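Local coordinates for protein phosphatase (Mycoplasma pneumoniae M129, PDB 1T71) that probably hydrolyses phosphoester bonds, possibly those of 2',3'-cyclic nucleotides, at an active site that holds two iron ions, at residues L109-N114 and I118-L123; K142-K147 and D151-D156; P92-T97 and F138-E143. All coordinates share one frame; numbering follows the deposited sequence.

Contact 1: residues L109-N114 and I118-L123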
ATOM      1  N   LEU A 109       4.588  12.857   5.649  1.00 29.81           N
ATOM      2  CA  LEU A 109       5.967  13.314   5.789  1.00 31.48           C
ATOM      3  C   LEU A 109       6.445  14.043   4.549  1.00 32.61           C
ATOM      4  O   LEU A 109       5.887  13.881   3.464  1.00 30.95           O
ATOM      5  CB  LEU A 109       6.908  12.144   6.107  1.00 32.31           C
ATOM      6  CG  LEU A 109       7.219  11.052   5.085  1.00 34.78           C
ATOM      7  CD1 LEU A 109       8.052  11.602   3.939  1.00 36.98           C
ATOM      8  CD2 LEU A 109       7.989   9.943   5.783  1.00 34.47           C
ATOM      9  N   VAL A 110       7.483  14.850   4.720  1.00 34.37           N
ATOM     10  CA  VAL A 110       8.040  15.614   3.618  1.00 36.82           C
ATOM     11  C   VAL A 110       9.554  15.505   3.583  1.00 38.33           C
ATOM     12  O   VAL A 110      10.228  15.569   4.612  1.00 38.63           O
ATOM     13  CB  VAL A 110       7.690  17.110   3.734  1.00 50.45           C
ATOM     14  CG1 VAL A 110       8.170  17.858   2.495  1.00 52.20           C
ATOM     15  CG2 VAL A 110       6.205  17.280   3.915  1.00 51.67           C
ATOM     16  N   PHE A 111      10.083  15.335   2.385  1.00 41.75           N
ATOM     17  CA  PHE A 111      11.515  15.259   2.192  1.00 43.13           C
ATOM     18  C   PHE A 111      11.762  15.885   0.833  1.00 45.75           C
ATOM     19  O   PHE A 111      10.836  16.015   0.026  1.00 45.34           O
ATOM     20  CB  PHE A 111      12.006  13.809   2.218  1.00 36.89           C
ATOM     21  CG  PHE A 111      11.448  12.950   1.123  1.00 35.73           C
ATOM     22  CD1 PHE A 111      10.136  12.495   1.174  1.00 35.35           C
ATOM     23  CD2 PHE A 111      12.245  12.574   0.046  1.00 36.61           C
ATOM     24  CE1 PHE A 111       9.629  11.670   0.168  1.00 35.57           C
ATOM     25  CE2 PHE A 111      11.748  11.752  -0.965  1.00 36.29           C
ATOM     26  CZ  PHE A 111      10.438  11.300  -0.903  1.00 35.65           C
ATOM     27  N   GLU A 112      12.995  16.297   0.574  1.00 45.19           N
ATOM     28  CA  GLU A 112      13.278  16.898  -0.712  1.00 47.97           C
ATOM     29  C   GLU A 112      14.176  15.969  -1.492  1.00 47.83           C
ATOM     30  O   GLU A 112      15.056  15.321  -0.927  1.00 47.80           O
ATOM     31  CB  GLU A 112      13.930  18.277  -0.544  1.00 97.78           C
ATOM     32  CG  GLU A 112      15.425  18.259  -0.272  1.00102.94           C
ATOM     33  CD  GLU A 112      15.981  19.655  -0.045  1.00105.52           C
ATOM     34  OE1 GLU A 112      15.665  20.264   1.003  1.00106.71           O
ATOM     35  OE2 GLU A 112      16.727  20.150  -0.920  1.00107.36           O
ATOM     36  N   PHE A 113      13.917  15.882  -2.790  1.00 38.81           N
ATOM     37  CA  PHE A 113      14.693  15.035  -3.675  1.00 38.78           C
ATOM     38  C   PHE A 113      14.914  15.782  -4.981  1.00 40.84           C
ATOM     39  O   PHE A 113      13.996  15.951  -5.785  1.00 39.99           O
ATOM     40  CB  PHE A 113      13.956  13.717  -3.927  1.00 41.45           C
ATOM     41  CG  PHE A 113      14.704  12.760  -4.813  1.00 40.31           C
ATOM     42  CD1 PHE A 113      14.630  12.866  -6.198  1.00 39.22           C
ATOM     43  CD2 PHE A 113      15.504  11.764  -4.260  1.00 39.78           C
ATOM     44  CE1 PHE A 113      15.342  11.996  -7.021  1.00 38.21           C
ATOM     45  CE2 PHE A 113      16.222  10.887  -5.078  1.00 39.68           C
ATOM     46  CZ  PHE A 113      16.140  11.004  -6.460  1.00 38.44           C
ATOM     47  N   ASN A 114      16.146  16.244  -5.170  1.00 72.20           N
ATOM     48  CA  ASN A 114      16.539  16.983  -6.364  1.00 73.74           C
ATOM     49  C   ASN A 114      15.611  18.120  -6.778  1.00 73.07           C
ATOM     50  O   ASN A 114      14.880  18.023  -7.769  1.00 73.21           O
ATOM     51  CB  ASN A 114      16.737  16.019  -7.538  1.00 95.77           C
ATOM     52  CG  ASN A 114      18.158  15.486  -7.614  1.00 99.09           C
ATOM     53  OD1 ASN A 114      19.104  16.238  -7.889  1.00 99.32           O
ATOM     54  ND2 ASN A 114      18.321  14.188  -7.360  1.00 99.42           N
ATOM     55  N   ILE A 118       8.814  16.739  -1.634  1.00 40.75           N
ATOM     56  CA  ILE A 118       7.861  15.649  -1.798  1.00 38.30           C
ATOM     57  C   ILE A 118       7.144  15.252  -0.513  1.00 36.76           C
ATOM     58  O   ILE A 118       7.766  15.077   0.535  1.00 36.01           O
ATOM     59  CB  ILE A 118       8.563  14.408  -2.374  1.00 37.89           C
ATOM     60  CG1 ILE A 118       9.285  14.786  -3.673  1.00 37.99           C
ATOM     61  CG2 ILE A 118       7.545  13.297  -2.623  1.00 38.21           C
ATOM     62  CD1 ILE A 118      10.088  13.652  -4.290  1.00 37.38           C
ATOM     63  N   ARG A 119       5.828  15.101  -0.610  1.00 32.70           N
ATOM     64  CA  ARG A 119       5.020  14.722   0.537  1.00 30.83           C
ATOM     65  C   ARG A 119       4.370  13.352   0.335  1.00 29.28           C
ATOM     66  O   ARG A 119       3.896  13.035  -0.756  1.00 28.52           O
ATOM     67  CB  ARG A 119       3.941  15.773   0.767  1.00 34.60           C
ATOM     68  CG  ARG A 119       3.387  15.797   2.167  1.00 35.16           C
ATOM     69  CD  ARG A 119       2.430  16.962   2.371  1.00 38.32           C
ATOM     70  NE  ARG A 119       2.138  17.142   3.786  1.00 44.39           N
ATOM     71  CZ  ARG A 119       2.817  17.946   4.597  1.00 44.64           C
ATOM     72  NH1 ARG A 119       3.827  18.665   4.136  1.00 44.53           N
ATOM     73  NH2 ARG A 119       2.489  18.014   5.879  1.00 47.47           N
ATOM     74  N   ILE A 120       4.382  12.529   1.380  1.00 28.74           N
ATOM     75  CA  ILE A 120       3.754  11.213   1.316  1.00 27.31           C
ATOM     76  C   ILE A 120       2.736  11.150   2.441  1.00 26.62           C
ATOM     77  O   ILE A 120       3.081  11.337   3.613  1.00 26.13           O
ATOM     78  CB  ILE A 120       4.766  10.056   1.500  1.00 26.47           C
ATOM     79  CG1 ILE A 120       5.785  10.051   0.360  1.00 24.99           C
ATOM     80  CG2 ILE A 120       4.018   8.719   1.523  1.00 23.36           C
ATOM     81  CD1 ILE A 120       6.842   8.953   0.486  1.00 22.81           C
ATOM     82  N   THR A 121       1.483  10.898   2.078  1.00 24.80           N
ATOM     83  CA  THR A 121       0.388  10.832   3.036  1.00 24.47           C
ATOM     84  C   THR A 121      -0.362   9.502   2.935  1.00 25.18           C
ATOM     85  O   THR A 121      -0.587   8.980   1.840  1.00 24.53           O
ATOM     86  CB  THR A 121      -0.602  11.993   2.803  1.00 26.70           C
ATOM     87  OG1 THR A 121       0.100  13.236   2.920  1.00 26.46           O
ATOM     88  CG2 THR A 121      -1.732  11.963   3.826  1.00 25.13           C
ATOM     89  N   ASN A 122      -0.750   8.976   4.092  1.00 25.87           N
ATOM     90  CA  ASN A 122      -1.465   7.707   4.209  1.00 25.41           C
ATOM     91  C   ASN A 122      -2.770   7.995   4.951  1.00 24.74           C
ATOM     92  O   ASN A 122      -2.770   8.684   5.968  1.00 25.69           O
ATOM     93  CB  ASN A 122      -0.583   6.707   4.986  1.00 24.64           C
ATOM     94  CG  ASN A 122      -1.228   5.324   5.155  1.00 27.54           C
ATOM     95  OD1 ASN A 122      -1.953   4.833   4.276  1.00 26.86           O
ATOM     96  ND2 ASN A 122      -0.932   4.679   6.283  1.00 21.43           N
ATOM     97  N   LEU A 123      -3.882   7.487   4.433  1.00 24.99           N
ATOM     98  CA  LEU A 123      -5.185   7.711   5.058  1.00 23.96           C
ATOM     99  C   LEU A 123      -6.026   6.440   5.068  1.00 24.63           C
ATOM    100  O   LEU A 123      -5.820   5.544   4.248  1.00 25.48           O
ATOM    101  CB  LEU A 123      -5.948   8.800   4.306  1.00 22.52           C
ATOM    102  CG  LEU A 123      -5.373  10.219   4.318  1.00 25.48           C
ATOM    103  CD1 LEU A 123      -5.777  10.948   3.040  1.00 24.21           C
ATOM    104  CD2 LEU A 123      -5.877  10.963   5.551  1.00 19.35           C
TER
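Strands 109-112 and 118-123 run antiparallel (156°), their axes 4.7 Å apart at the closest, and form the two arms of a beta hairpin. Leu109 with Ile120 and Phe111 with Ile118 are hydrogen-bonded pairs, while Val110 and Arg119 make the non-hydrogen-bonded pair between them. Ile118 N to Phe111 O is the shortest of the four bonds, 2.7 Å. Around the middle pair the backbones also make CA-H...O contacts, with Val110 CA 3.1 Å from Ile118 O and Arg119 CA 3.2 Å from Leu109 O.

Leu109, Phe111, Ile118 and Ile120 share one face of the sheet. With chi1 at 63°, CG of Phe111 sits between backbone N and carbonyl carbon, and this swings the ring across to the partner strand. Ile118 CB lies over a ring face, 4.1 Å from the centroid, a CH-pi contact. Beta-branched isoleucine suits the place: its CG2 comes within 3.8 Å of Phe111 CE1, while CD1 reaches past the ring to Phe113 CB. Ile120 sends its own CD1 to the same CE1 from an oblique direction. Tyr66 stacks with Phe111, and Val90 meets both Leu109 and Ile120; these belong to strands of the other sheet, so this face looks into the core between two sheets, as in calcineurin-like metallophosphoesterases.

Val110 and Arg119 occupy the reverse face, where the aliphatic part of the arginine, at CG, lies beside Val110 CG2; the position of its outer end is doubtful. Arg119 also rests on Leu144 of helix 137-145. Backbone bonds fix the register of this edge strand; the apolar face of one aromatic and three branched aliphatic side chains is turned to the other sheet, consistent with its being what seats the hairpin against the core.

Contact 2: residues K142-K147 and D151-D156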
ATOM      1  N   LYS A 142      -7.987  17.607   2.868  1.00 31.02           N
ATOM      2  CA  LYS A 142      -8.301  18.941   2.359  1.00 32.96           C
ATOM      3  C   LYS A 142      -7.527  19.983   3.172  1.00 34.63           C
ATOM      4  O   LYS A 142      -6.841  20.844   2.610  1.00 34.04           O
ATOM      5  CB  LYS A 142      -9.806  19.187   2.466  1.00 38.83           C
ATOM      6  CG  LYS A 142     -10.379  20.156   1.443  1.00 42.24           C
ATOM      7  CD  LYS A 142     -10.343  21.585   1.926  1.00 43.00           C
ATOM      8  CE  LYS A 142     -11.068  22.512   0.944  1.00 45.26           C
ATOM      9  NZ  LYS A 142     -12.500  22.153   0.724  1.00 46.13           N
ATOM     10  N   GLU A 143      -7.635  19.898   4.497  1.00 34.37           N
ATOM     11  CA  GLU A 143      -6.929  20.821   5.384  1.00 36.58           C
ATOM     12  C   GLU A 143      -5.425  20.772   5.157  1.00 34.97           C
ATOM     13  O   GLU A 143      -4.753  21.807   5.150  1.00 33.62           O
ATOM     14  CB  GLU A 143      -7.204  20.491   6.850  1.00 82.41           C
ATOM     15  CG  GLU A 143      -8.488  21.068   7.388  1.00 89.45           C
ATOM     16  CD  GLU A 143      -8.391  21.359   8.876  1.00 94.78           C
ATOM     17  OE1 GLU A 143      -9.380  21.876   9.447  1.00 96.75           O
ATOM     18  OE2 GLU A 143      -7.321  21.073   9.470  1.00 96.52           O
ATOM     19  N   LEU A 144      -4.891  19.567   4.990  1.00 31.21           N
ATOM     20  CA  LEU A 144      -3.461  19.410   4.762  1.00 30.34           C
ATOM     21  C   LEU A 144      -3.085  20.097   3.450  1.00 31.24           C
ATOM     22  O   LEU A 144      -2.082  20.802   3.381  1.00 30.89           O
ATOM     23  CB  LEU A 144      -3.088  17.925   4.701  1.00 34.72           C
ATOM     24  CG  LEU A 144      -1.594  17.603   4.637  1.00 35.01           C
ATOM     25  CD1 LEU A 144      -0.917  18.046   5.934  1.00 35.64           C
ATOM     26  CD2 LEU A 144      -1.400  16.107   4.431  1.00 34.91           C
ATOM     27  N   ILE A 145      -3.897  19.895   2.416  1.00 36.14           N
ATOM     28  CA  ILE A 145      -3.636  20.502   1.112  1.00 39.50           C
ATOM     29  C   ILE A 145      -3.576  22.021   1.214  1.00 42.18           C
ATOM     30  O   ILE A 145      -2.690  22.661   0.638  1.00 42.18           O
ATOM     31  CB  ILE A 145      -4.738  20.155   0.084  1.00 38.75           C
ATOM     32  CG1 ILE A 145      -4.780  18.647  -0.172  1.00 38.09           C
ATOM     33  CG2 ILE A 145      -4.490  20.919  -1.220  1.00 37.98           C
ATOM     34  CD1 ILE A 145      -3.539  18.086  -0.797  1.00 38.34           C
ATOM     35  N   LEU A 146      -4.527  22.595   1.945  1.00 39.24           N
ATOM     36  CA  LEU A 146      -4.595  24.042   2.108  1.00 43.13           C
ATOM     37  C   LEU A 146      -3.371  24.601   2.826  1.00 46.49           C
ATOM     38  O   LEU A 146      -3.158  25.812   2.854  1.00 46.30           O
ATOM     39  CB  LEU A 146      -5.881  24.424   2.845  1.00 43.64           C
ATOM     40  CG  LEU A 146      -7.165  24.046   2.093  1.00 43.85           C
ATOM     41  CD1 LEU A 146      -8.391  24.384   2.929  1.00 42.63           C
ATOM     42  CD2 LEU A 146      -7.206  24.780   0.763  1.00 43.34           C
ATOM     43  N   LYS A 147      -2.569  23.715   3.408  1.00 74.95           N
ATOM     44  CA  LYS A 147      -1.346  24.123   4.090  1.00 79.81           C
ATOM     45  C   LYS A 147      -0.322  24.507   3.010  1.00 82.67           C
ATOM     46  O   LYS A 147       0.649  25.217   3.272  1.00 83.69           O
ATOM     47  CB  LYS A 147      -0.835  22.974   4.963  1.00 72.36           C
ATOM     48  CG  LYS A 147       0.551  23.171   5.539  1.00 74.46           C
ATOM     49  CD  LYS A 147       1.629  22.809   4.534  1.00 75.50           C
ATOM     50  CE  LYS A 147       1.563  21.342   4.143  1.00 76.14           C
ATOM     51  NZ  LYS A 147       1.727  20.460   5.328  1.00 77.02           N
ATOM     52  N   ASP A 151       5.625  20.254  -3.676  1.00 54.43           N
ATOM     53  CA  ASP A 151       5.533  20.278  -5.126  1.00 52.33           C
ATOM     54  C   ASP A 151       4.826  19.003  -5.556  1.00 50.38           C
ATOM     55  O   ASP A 151       3.962  19.020  -6.436  1.00 51.15           O
ATOM     56  CB  ASP A 151       6.932  20.333  -5.739  1.00 57.35           C
ATOM     57  CG  ASP A 151       7.740  21.515  -5.239  1.00 58.51           C
ATOM     58  OD1 ASP A 151       7.286  22.666  -5.425  1.00 59.05           O
ATOM     59  OD2 ASP A 151       8.826  21.294  -4.661  1.00 58.28           O
ATOM     60  N   LEU A 152       5.207  17.895  -4.927  1.00 40.62           N
ATOM     61  CA  LEU A 152       4.605  16.602  -5.215  1.00 36.71           C
ATOM     62  C   LEU A 152       3.932  16.075  -3.951  1.00 33.96           C
ATOM     63  O   LEU A 152       4.443  16.238  -2.842  1.00 33.22           O
ATOM     64  CB  LEU A 152       5.664  15.611  -5.702  1.00 37.60           C
ATOM     65  CG  LEU A 152       6.540  16.064  -6.872  1.00 39.34           C
ATOM     66  CD1 LEU A 152       7.290  14.863  -7.433  1.00 40.97           C
ATOM     67  CD2 LEU A 152       5.678  16.696  -7.952  1.00 42.78           C
ATOM     68  N   HIS A 153       2.776  15.449  -4.124  1.00 35.53           N
ATOM     69  CA  HIS A 153       2.032  14.908  -2.996  1.00 33.01           C
ATOM     70  C   HIS A 153       1.539  13.526  -3.397  1.00 31.14           C
ATOM     71  O   HIS A 153       0.691  13.402  -4.280  1.00 29.35           O
ATOM     72  CB  HIS A 153       0.844  15.815  -2.672  1.00 28.19           C
ATOM     73  CG  HIS A 153       0.314  15.651  -1.282  1.00 26.60           C
ATOM     74  ND1 HIS A 153       0.552  14.526  -0.518  1.00 26.93           N
ATOM     75  CD2 HIS A 153      -0.468  16.457  -0.527  1.00 26.30           C
ATOM     76  CE1 HIS A 153      -0.059  14.650   0.646  1.00 23.32           C
ATOM     77  NE2 HIS A 153      -0.685  15.812   0.667  1.00 28.38           N
ATOM     78  N   ILE A 154       2.094  12.499  -2.757  1.00 27.42           N
ATOM     79  CA  ILE A 154       1.738  11.109  -3.031  1.00 26.06           C
ATOM     80  C   ILE A 154       0.801  10.599  -1.942  1.00 25.78           C
ATOM     81  O   ILE A 154       1.138  10.630  -0.758  1.00 25.35           O
ATOM     82  CB  ILE A 154       3.012  10.229  -3.086  1.00 26.22           C
ATOM     83  CG1 ILE A 154       3.881  10.667  -4.272  1.00 28.02           C
ATOM     84  CG2 ILE A 154       2.643   8.756  -3.205  1.00 24.15           C
ATOM     85  CD1 ILE A 154       5.240   9.986  -4.334  1.00 27.36           C
ATOM     86  N   VAL A 155      -0.377  10.129  -2.340  1.00 24.11           N
ATOM     87  CA  VAL A 155      -1.355   9.642  -1.371  1.00 23.49           C
ATOM     88  C   VAL A 155      -1.731   8.167  -1.495  1.00 23.69           C
ATOM     89  O   VAL A 155      -2.101   7.693  -2.570  1.00 22.81           O
ATOM     90  CB  VAL A 155      -2.666  10.457  -1.453  1.00 24.30           C
ATOM     91  CG1 VAL A 155      -3.674   9.928  -0.438  1.00 22.53           C
ATOM     92  CG2 VAL A 155      -2.382  11.932  -1.214  1.00 25.06           C
ATOM     93  N   ASP A 156      -1.632   7.451  -0.380  1.00 22.59           N
ATOM     94  CA  ASP A 156      -2.014   6.043  -0.328  1.00 22.14           C
ATOM     95  C   ASP A 156      -3.322   6.022   0.465  1.00 21.93           C
ATOM     96  O   ASP A 156      -3.314   6.192   1.687  1.00 21.23           O
ATOM     97  CB  ASP A 156      -0.943   5.206   0.389  1.00 21.89           C
ATOM     98  CG  ASP A 156      -1.388   3.761   0.632  1.00 21.79           C
ATOM     99  OD1 ASP A 156      -0.560   2.918   1.054  1.00 20.50           O
ATOM    100  OD2 ASP A 156      -2.578   3.465   0.408  1.00 23.74           O
TER
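Asp156 OD1 is gripped by both Asn41 ND2 and Thr68 OG1, and OD2 of the same carboxylate is bonded to Thr182 OG1, which ties the strand to the other sheet (Asn41, Thr68) and to Thr182, three residues on from His153, the residue that meets Leu144 and Ile145 of the helix. No hydrogen bond crosses from helix to strand here; the junction is made by two aliphatic side chains and one imidazole.

The CA atoms of Ile145 and His153 are 9.0 Å apart, a gap that side chains alone can span. CG of His153 is anti to the backbone N (chi1 -159°), and the ring stands out from the strand toward the helix. Leu144 brings its CD2 methyl to the ring edge, 3.8 Å from the His153 atom modelled as NE2. Ile145, bent at chi2 (-64°), arrives obliquely, its CD1 3.5 Å from the His153 atom modelled as CD2; which ring atoms these are is uncertain. Arg119 and Thr121 of strand 117-124 touch both the imidazole and Leu144. The unit is a beta-alpha-beta crossover: helix 137-145 packs over the parallel neighbours 117-124 and 152-158.

Leucine and isoleucine offer branched apolar side chains whose end methyls reach the ring, while histidine supplies a flat ring long enough to bridge the gap. Helix and strand are therefore joined by van der Waals contact, whereas the Asp156 carboxylate bonds on the sheet side.

Contact 3: residues P92-T97 and F138-E143; sequences PLNLDT and FKVLKE
Segment 92-97, an irregular loop, passes one side of the helix 138-143 and comes nearest where the CA atoms of Asn94 and Val140 stand 6.6 Å apart. The loop makes a tight bend at this point, with a weak Leu95 N to Leu93 O bond of 2.7 Å across it, while bonds such as Lys142 N to Phe138 O are the regular i to i-4 bonds of the helix.

Val140 carries the helix side, and its two methyl branches go to different partners. CG1, anti to the backbone N (chi1 170°), meets Leu93 CD2 at 3.5 Å, closer than ordinary carbon-carbon contact. CG2 faces Asn94 OD1 at 3.4 Å, a plain van der Waals approach. A short beta-branched residue thus fills the angle between leucine and amide.

In this YmdB-like member of the calcineurin clan, the loop leaves strand 89-90 of one sheet and crosses to the helix that covers the other sheet. Leu93 is bonded through its backbone to Asn122 of strand 117-124, and Leu123 of that strand touches both Asn94 and Val140.

The amide of Asn94 is polar but buried, and OD1 has its own partner in the hydroxyl of Thr135, just before the helix; the two residues are also linked through their backbones. Asparagine suits the spot because its short amide can reach that hydroxyl while leaning on a valine methyl. Its side chain lies about 13 Å from a bound iron ion.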
ATOM      1  N   PRO A  92      -1.607   5.900   8.972  1.00 25.19           N
ATOM      2  CA  PRO A  92      -2.804   6.693   8.663  1.00 26.67           C
ATOM      3  C   PRO A  92      -2.894   7.996   9.484  1.00 27.76           C
ATOM      4  O   PRO A  92      -2.863   7.969  10.715  1.00 26.64           O
ATOM      5  CB  PRO A  92      -3.943   5.720   8.968  1.00 24.61           C
ATOM      6  CG  PRO A  92      -3.315   4.366   8.674  1.00 23.56           C
ATOM      7  CD  PRO A  92      -1.962   4.510   9.316  1.00 23.44           C
ATOM      8  N   LEU A  93      -2.997   9.128   8.786  1.00 27.04           N
ATOM      9  CA  LEU A  93      -3.085  10.457   9.408  1.00 27.79           C
ATOM     10  C   LEU A  93      -4.437  10.659  10.075  1.00 28.84           C
ATOM     11  O   LEU A  93      -4.569  11.328  11.099  1.00 28.66           O
ATOM     12  CB  LEU A  93      -2.893  11.533   8.327  1.00 24.33           C
ATOM     13  CG  LEU A  93      -3.024  13.010   8.713  1.00 25.42           C
ATOM     14  CD1 LEU A  93      -1.941  13.391   9.719  1.00 25.04           C
ATOM     15  CD2 LEU A  93      -2.888  13.865   7.460  1.00 23.79           C
ATOM     16  N   ASN A  94      -5.424  10.055   9.433  1.00 32.38           N
ATOM     17  CA  ASN A  94      -6.849  10.051   9.747  1.00 34.54           C
ATOM     18  C   ASN A  94      -7.291   9.528  11.136  1.00 33.60           C
ATOM     19  O   ASN A  94      -8.412   9.028  11.269  1.00 31.22           O
ATOM     20  CB  ASN A  94      -7.497   9.197   8.648  1.00 45.69           C
ATOM     21  CG  ASN A  94      -8.865   9.640   8.308  1.00 49.19           C
ATOM     22  OD1 ASN A  94      -9.138  10.843   8.266  1.00 55.85           O
ATOM     23  ND2 ASN A  94      -9.752   8.683   8.037  1.00 47.17           N
ATOM     24  N   LEU A  95      -6.450   9.660  12.161  1.00 34.17           N
ATOM     25  CA  LEU A  95      -6.774   9.118  13.491  1.00 34.13           C
ATOM     26  C   LEU A  95      -7.439  10.034  14.528  1.00 35.00           C
ATOM     27  O   LEU A  95      -7.001  11.159  14.761  1.00 36.72           O
ATOM     28  CB  LEU A  95      -5.506   8.507  14.103  1.00 27.91           C
ATOM     29  CG  LEU A  95      -4.763   7.488  13.225  1.00 26.84           C
ATOM     30  CD1 LEU A  95      -3.486   7.037  13.927  1.00 25.20           C
ATOM     31  CD2 LEU A  95      -5.652   6.296  12.930  1.00 27.01           C
ATOM     32  N   ASP A  96      -8.495   9.529  15.163  1.00 33.09           N
ATOM     33  CA  ASP A  96      -9.223  10.280  16.184  1.00 32.39           C
ATOM     34  C   ASP A  96      -8.453  10.223  17.504  1.00 32.24           C
ATOM     35  O   ASP A  96      -7.872   9.191  17.846  1.00 30.12           O
ATOM     36  CB  ASP A  96     -10.628   9.694  16.363  1.00 39.09           C
ATOM     37  CG  ASP A  96     -11.434  10.415  17.434  1.00 41.45           C
ATOM     38  OD1 ASP A  96     -11.152  10.217  18.634  1.00 44.31           O
ATOM     39  OD2 ASP A  96     -12.347  11.189  17.077  1.00 40.71           O
ATOM     40  N   THR A  97      -8.457  11.325  18.247  1.00 31.59           N
ATOM     41  CA  THR A  97      -7.727  11.387  19.509  1.00 33.00           C
ATOM     42  C   THR A  97      -8.120  10.345  20.555  1.00 32.78           C
ATOM     43  O   THR A  97      -7.335  10.050  21.453  1.00 32.73           O
ATOM     44  CB  THR A  97      -7.823  12.793  20.139  1.00 40.42           C
ATOM     45  OG1 THR A  97      -9.191  13.220  20.173  1.00 43.94           O
ATOM     46  CG2 THR A  97      -6.995  13.785  19.334  1.00 41.26           C
ATOM     47  N   PHE A 138     -11.542  12.830   3.754  1.00 23.66           N
ATOM     48  CA  PHE A 138     -11.760  13.945   2.837  1.00 25.30           C
ATOM     49  C   PHE A 138     -11.415  15.267   3.513  1.00 25.94           C
ATOM     50  O   PHE A 138     -10.647  16.071   2.982  1.00 26.50           O
ATOM     51  CB  PHE A 138     -13.223  13.971   2.374  1.00 24.71           C
ATOM     52  CG  PHE A 138     -13.593  12.840   1.451  1.00 24.95           C
ATOM     53  CD1 PHE A 138     -13.595  13.024   0.071  1.00 24.47           C
ATOM     54  CD2 PHE A 138     -13.916  11.586   1.958  1.00 25.64           C
ATOM     55  CE1 PHE A 138     -13.910  11.973  -0.789  1.00 24.25           C
ATOM     56  CE2 PHE A 138     -14.232  10.525   1.101  1.00 24.64           C
ATOM     57  CZ  PHE A 138     -14.229  10.720  -0.274  1.00 22.65           C
ATOM     58  N   LYS A 139     -11.981  15.490   4.693  1.00 27.93           N
ATOM     59  CA  LYS A 139     -11.720  16.723   5.422  1.00 29.43           C
ATOM     60  C   LYS A 139     -10.253  16.837   5.827  1.00 27.78           C
ATOM     61  O   LYS A 139      -9.633  17.878   5.632  1.00 27.52           O
ATOM     62  CB  LYS A 139     -12.626  16.806   6.655  1.00 37.08           C
ATOM     63  CG  LYS A 139     -14.101  16.739   6.293  1.00 41.81           C
ATOM     64  CD  LYS A 139     -15.007  17.018   7.474  1.00 44.31           C
ATOM     65  CE  LYS A 139     -16.459  16.961   7.035  1.00 46.60           C
ATOM     66  NZ  LYS A 139     -17.398  17.292   8.139  1.00 50.47           N
ATOM     67  N   VAL A 140      -9.694  15.763   6.375  1.00 23.97           N
ATOM     68  CA  VAL A 140      -8.293  15.776   6.798  1.00 23.82           C
ATOM     69  C   VAL A 140      -7.324  16.132   5.679  1.00 23.93           C
ATOM     70  O   VAL A 140      -6.464  16.991   5.851  1.00 24.85           O
ATOM     71  CB  VAL A 140      -7.865  14.407   7.384  1.00 24.23           C
ATOM     72  CG1 VAL A 140      -6.346  14.376   7.591  1.00 21.63           C
ATOM     73  CG2 VAL A 140      -8.571  14.173   8.711  1.00 23.72           C
ATOM     74  N   LEU A 141      -7.454  15.469   4.534  1.00 27.23           N
ATOM     75  CA  LEU A 141      -6.552  15.725   3.421  1.00 28.09           C
ATOM     76  C   LEU A 141      -6.747  17.125   2.852  1.00 29.92           C
ATOM     77  O   LEU A 141      -5.787  17.759   2.423  1.00 27.33           O
ATOM     78  CB  LEU A 141      -6.743  14.665   2.329  1.00 25.45           C
ATOM     79  CG  LEU A 141      -5.710  14.604   1.194  1.00 26.84           C
ATOM     80  CD1 LEU A 141      -6.060  15.596   0.127  1.00 30.58           C
ATOM     81  CD2 LEU A 141      -4.308  14.869   1.727  1.00 26.68           C
ATOM     82  N   LYS A 142      -7.987  17.607   2.868  1.00 31.02           N
ATOM     83  CA  LYS A 142      -8.301  18.941   2.359  1.00 32.96           C
ATOM     84  C   LYS A 142      -7.527  19.983   3.172  1.00 34.63           C
ATOM     85  O   LYS A 142      -6.841  20.844   2.610  1.00 34.04           O
ATOM     86  CB  LYS A 142      -9.806  19.187   2.466  1.00 38.83           C
ATOM     87  CG  LYS A 142     -10.379  20.156   1.443  1.00 42.24           C
ATOM     88  CD  LYS A 142     -10.343  21.585   1.926  1.00 43.00           C
ATOM     89  CE  LYS A 142     -11.068  22.512   0.944  1.00 45.26           C
ATOM     90  NZ  LYS A 142     -12.500  22.153   0.724  1.00 46.13           N
ATOM     91  N   GLU A 143      -7.635  19.898   4.497  1.00 34.37           N
ATOM     92  CA  GLU A 143      -6.929  20.821   5.384  1.00 36.58           C
ATOM     93  C   GLU A 143      -5.425  20.772   5.157  1.00 34.97           C
ATOM     94  O   GLU A 143      -4.753  21.807   5.150  1.00 33.62           O
ATOM     95  CB  GLU A 143      -7.204  20.491   6.850  1.00 82.41           C
ATOM     96  CG  GLU A 143      -8.488  21.068   7.388  1.00 89.45           C
ATOM     97  CD  GLU A 143      -8.391  21.359   8.876  1.00 94.78           C
ATOM     98  OE1 GLU A 143      -9.380  21.876   9.447  1.00 96.75           O
ATOM     99  OE2 GLU A 143      -7.321  21.073   9.470  1.00 96.52           O
TER

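Overall arrangement
From the N terminus, the loop 92-97 comes first and waits forty residues for its partner, helix segment 138-143, which closes contact 3. Contact 1 is nested inside that long loop: strand 109-112 turns back at once on strand 118-123. Contact 2 opens on the same helix, sharing Lys142 and Glu143 with contact 3, and closes a short turn onto strand 152-156, in series after contact 1. Strand 117-124 touches all three: it is half of contact 1, it pairs with 152-158 on its other side, and the loop 92-97 also reaches it. Together they join the edge hairpin, the helix over its sheet and the loop from the other sheet.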